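Local coordinates for protein yeast glycogen phosphorylase (Saccharomyces cerevisiae, PDB 1YGP) that belongs to the carbohydrate phosphorylase family, has the GT-B fold, forms a two-chain assembly and carries pyridoxal-5'-phosphate, at residues A[667-672]-A[802-807]. Residues are numbered along the deposited sequence; the frame is centred on the assembly and turned at random.
Sequences IIKLIN and NEFKPL
Phe804 lays its ring against Leu670 of helix 662-678, joining the turn that leads into helix 805-813 to a helix of the Rossmann-like domain of the GT-B fold that is built on the six-stranded parallel sheet. Phe804 occupies the N-cap position of helix 805-813, and CG, anti to the carbonyl carbon (chi1 -64°), starts the ring toward the other helix. Leu670 CD2 sits over the middle of one ring face, 3.8 Å from the centroid of the Phe804 ring and 14° off its normal, a CH-pi contact. A branched leucine suits this place because CD2 covers the ring while its other methyl serves a second partner: Leu670 CD1 lies 4.2 Å from Leu807 CD2. The rim of the ring lies beside the main chain, with Phe804 CE1 3.6 Å from Leu670 N. Leu807, three residues on, in the first turn of helix 805-813, extends the apolar strip, with Leu807 CD1 4.4 Å from Ile667 CG1. Behind this layer, Ile667 and Leu670 also touch helix 615-634, and Phe804 also packs on Leu666 and Cys673 of helix 662-678 and on Ile791 of a loop.

Lys669 borders the ring at its edge, its CB lying in the ring plane and its CG 3.8 Å from Phe804 CZ. A long aliphatic stem can border the aromatic edge and still carry a charge beyond it; the chain bends at chi2 (56°) and again at chi4, and crosses Glu803 at about a right angle. Tyr204 OH makes weak hydrogen bonds with both Lys669 NZ and Glu803 OE2. The direct ionic link between the segments is a long salt bridge, Lys669 NZ to Glu803 OE1 at 3.8 Å.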
loop_
_atom_site.group_PDB
_atom_site.type_symbol
_atom_site.label_atom_id
_atom_site.label_comp_id
_atom_site.label_asym_id
_atom_site.label_seq_id
_atom_site.Cartn_x
_atom_site.Cartn_y
_atom_site.Cartn_z
ATOM N N ILE A 667 36.451 4.497 -2.681
ATOM C CA ILE A 667 36.625 5.870 -3.086
ATOM C C ILE A 667 35.687 6.756 -2.278
ATOM O O ILE A 667 36.091 7.854 -1.859
ATOM C CB ILE A 667 36.385 5.985 -4.598
ATOM C CG1 ILE A 667 37.522 5.250 -5.313
ATOM C CG2 ILE A 667 36.344 7.456 -5.030
ATOM C CD1 ILE A 667 37.482 5.217 -6.859
ATOM N N ILE A 668 34.481 6.277 -1.949
ATOM C CA ILE A 668 33.585 7.071 -1.119
ATOM C C ILE A 668 34.213 7.237 0.253
ATOM O O ILE A 668 34.193 8.367 0.745
ATOM C CB ILE A 668 32.203 6.386 -1.036
ATOM C CG1 ILE A 668 31.536 6.402 -2.422
ATOM C CG2 ILE A 668 31.329 7.113 -0.040
ATOM C CD1 ILE A 668 30.153 5.747 -2.564
ATOM N N LYS A 669 34.839 6.220 0.867
ATOM C CA LYS A 669 35.413 6.377 2.201
ATOM C C LYS A 669 36.552 7.383 2.131
ATOM O O LYS A 669 36.619 8.312 2.946
ATOM C CB LYS A 669 35.949 5.045 2.744
ATOM C CG LYS A 669 36.592 5.082 4.136
ATOM C CD LYS A 669 35.582 5.671 5.105
ATOM C CE LYS A 669 36.104 6.071 6.483
ATOM N NZ LYS A 669 36.430 4.899 7.268
ATOM N N LEU A 670 37.379 7.266 1.093
ATOM C CA LEU A 670 38.511 8.143 0.905
ATOM C C LEU A 670 38.091 9.597 0.810
ATOM O O LEU A 670 38.744 10.412 1.474
ATOM C CB LEU A 670 39.267 7.714 -0.351
ATOM C CG LEU A 670 40.759 8.027 -0.576
ATOM C CD1 LEU A 670 40.847 8.848 -1.856
ATOM C CD2 LEU A 670 41.397 8.717 0.636
ATOM N N ILE A 671 37.011 9.940 0.086
ATOM C CA ILE A 671 36.536 11.321 -0.024
ATOM C C ILE A 671 36.150 11.802 1.366
ATOM O O ILE A 671 36.542 12.895 1.787
ATOM C CB ILE A 671 35.310 11.423 -0.944
ATOM C CG1 ILE A 671 35.644 10.981 -2.359
ATOM C CG2 ILE A 671 34.863 12.866 -1.006
ATOM C CD1 ILE A 671 34.439 10.690 -3.303
ATOM N N ASN A 672 35.463 10.946 2.120
ATOM C CA ASN A 672 35.018 11.271 3.473
ATOM C C ASN A 672 36.151 11.482 4.461
ATOM O O ASN A 672 36.101 12.365 5.322
ATOM C CB ASN A 672 34.091 10.169 3.975
ATOM C CG ASN A 672 32.726 10.259 3.306
ATOM O OD1 ASN A 672 32.104 11.322 3.288
ATOM N ND2 ASN A 672 32.202 9.178 2.741
ATOM N N ASN A 802 46.415 1.199 6.287
ATOM C CA ASN A 802 46.662 0.608 4.993
ATOM C C ASN A 802 45.333 0.203 4.364
ATOM O O ASN A 802 45.236 -0.650 3.483
ATOM C CB ASN A 802 47.614 -0.589 5.170
ATOM C CG ASN A 802 48.850 -0.417 4.287
ATOM O OD1 ASN A 802 49.151 -1.267 3.451
ATOM N ND2 ASN A 802 49.619 0.664 4.364
ATOM N N GLU A 803 44.257 0.885 4.763
ATOM C CA GLU A 803 42.928 0.665 4.199
ATOM C C GLU A 803 42.812 1.038 2.724
ATOM O O GLU A 803 42.181 0.327 1.938
ATOM C CB GLU A 803 41.909 1.467 4.989
ATOM C CG GLU A 803 40.495 1.292 4.467
ATOM C CD GLU A 803 39.439 1.516 5.526
ATOM O OE1 GLU A 803 39.166 2.665 5.859
ATOM O OE2 GLU A 803 38.898 0.532 6.020
ATOM N N PHE A 804 43.451 2.149 2.328
ATOM C CA PHE A 804 43.363 2.669 0.966
ATOM C C PHE A 804 44.381 2.104 -0.015
ATOM O O PHE A 804 44.544 2.590 -1.137
ATOM C CB PHE A 804 43.465 4.206 1.033
ATOM C CG PHE A 804 42.288 4.829 1.788
ATOM C CD1 PHE A 804 40.961 4.460 1.485
ATOM C CD2 PHE A 804 42.530 5.749 2.807
ATOM C CE1 PHE A 804 39.894 5.004 2.206
ATOM C CE2 PHE A 804 41.461 6.292 3.526
ATOM C CZ PHE A 804 40.146 5.920 3.229
ATOM N N LYS A 805 45.006 0.986 0.372
ATOM C CA LYS A 805 46.045 0.342 -0.411
ATOM C C LYS A 805 45.572 -0.201 -1.754
ATOM O O LYS A 805 46.254 0.115 -2.725
ATOM C CB LYS A 805 46.683 -0.807 0.376
ATOM C CG LYS A 805 48.172 -0.810 0.140
ATOM C CD LYS A 805 48.884 -2.129 0.367
ATOM C CE LYS A 805 50.394 -1.910 0.440
ATOM N NZ LYS A 805 50.920 -1.063 -0.624
ATOM N N PRO A 806 44.492 -0.962 -1.972
ATOM C CA PRO A 806 44.075 -1.442 -3.293
ATOM C C PRO A 806 43.998 -0.382 -4.390
ATOM O O PRO A 806 44.348 -0.629 -5.549
ATOM C CB PRO A 806 42.760 -2.099 -3.023
ATOM C CG PRO A 806 42.996 -2.683 -1.660
ATOM C CD PRO A 806 43.628 -1.515 -0.941
ATOM N N LEU A 807 43.597 0.833 -4.000
ATOM C CA LEU A 807 43.521 1.972 -4.898
ATOM C C LEU A 807 44.936 2.352 -5.341
ATOM O O LEU A 807 45.255 2.298 -6.530
ATOM C CB LEU A 807 42.836 3.114 -4.154
ATOM C CG LEU A 807 42.463 4.365 -4.918
ATOM C CD1 LEU A 807 41.613 3.991 -6.127
ATOM C CD2 LEU A 807 41.702 5.301 -3.996
#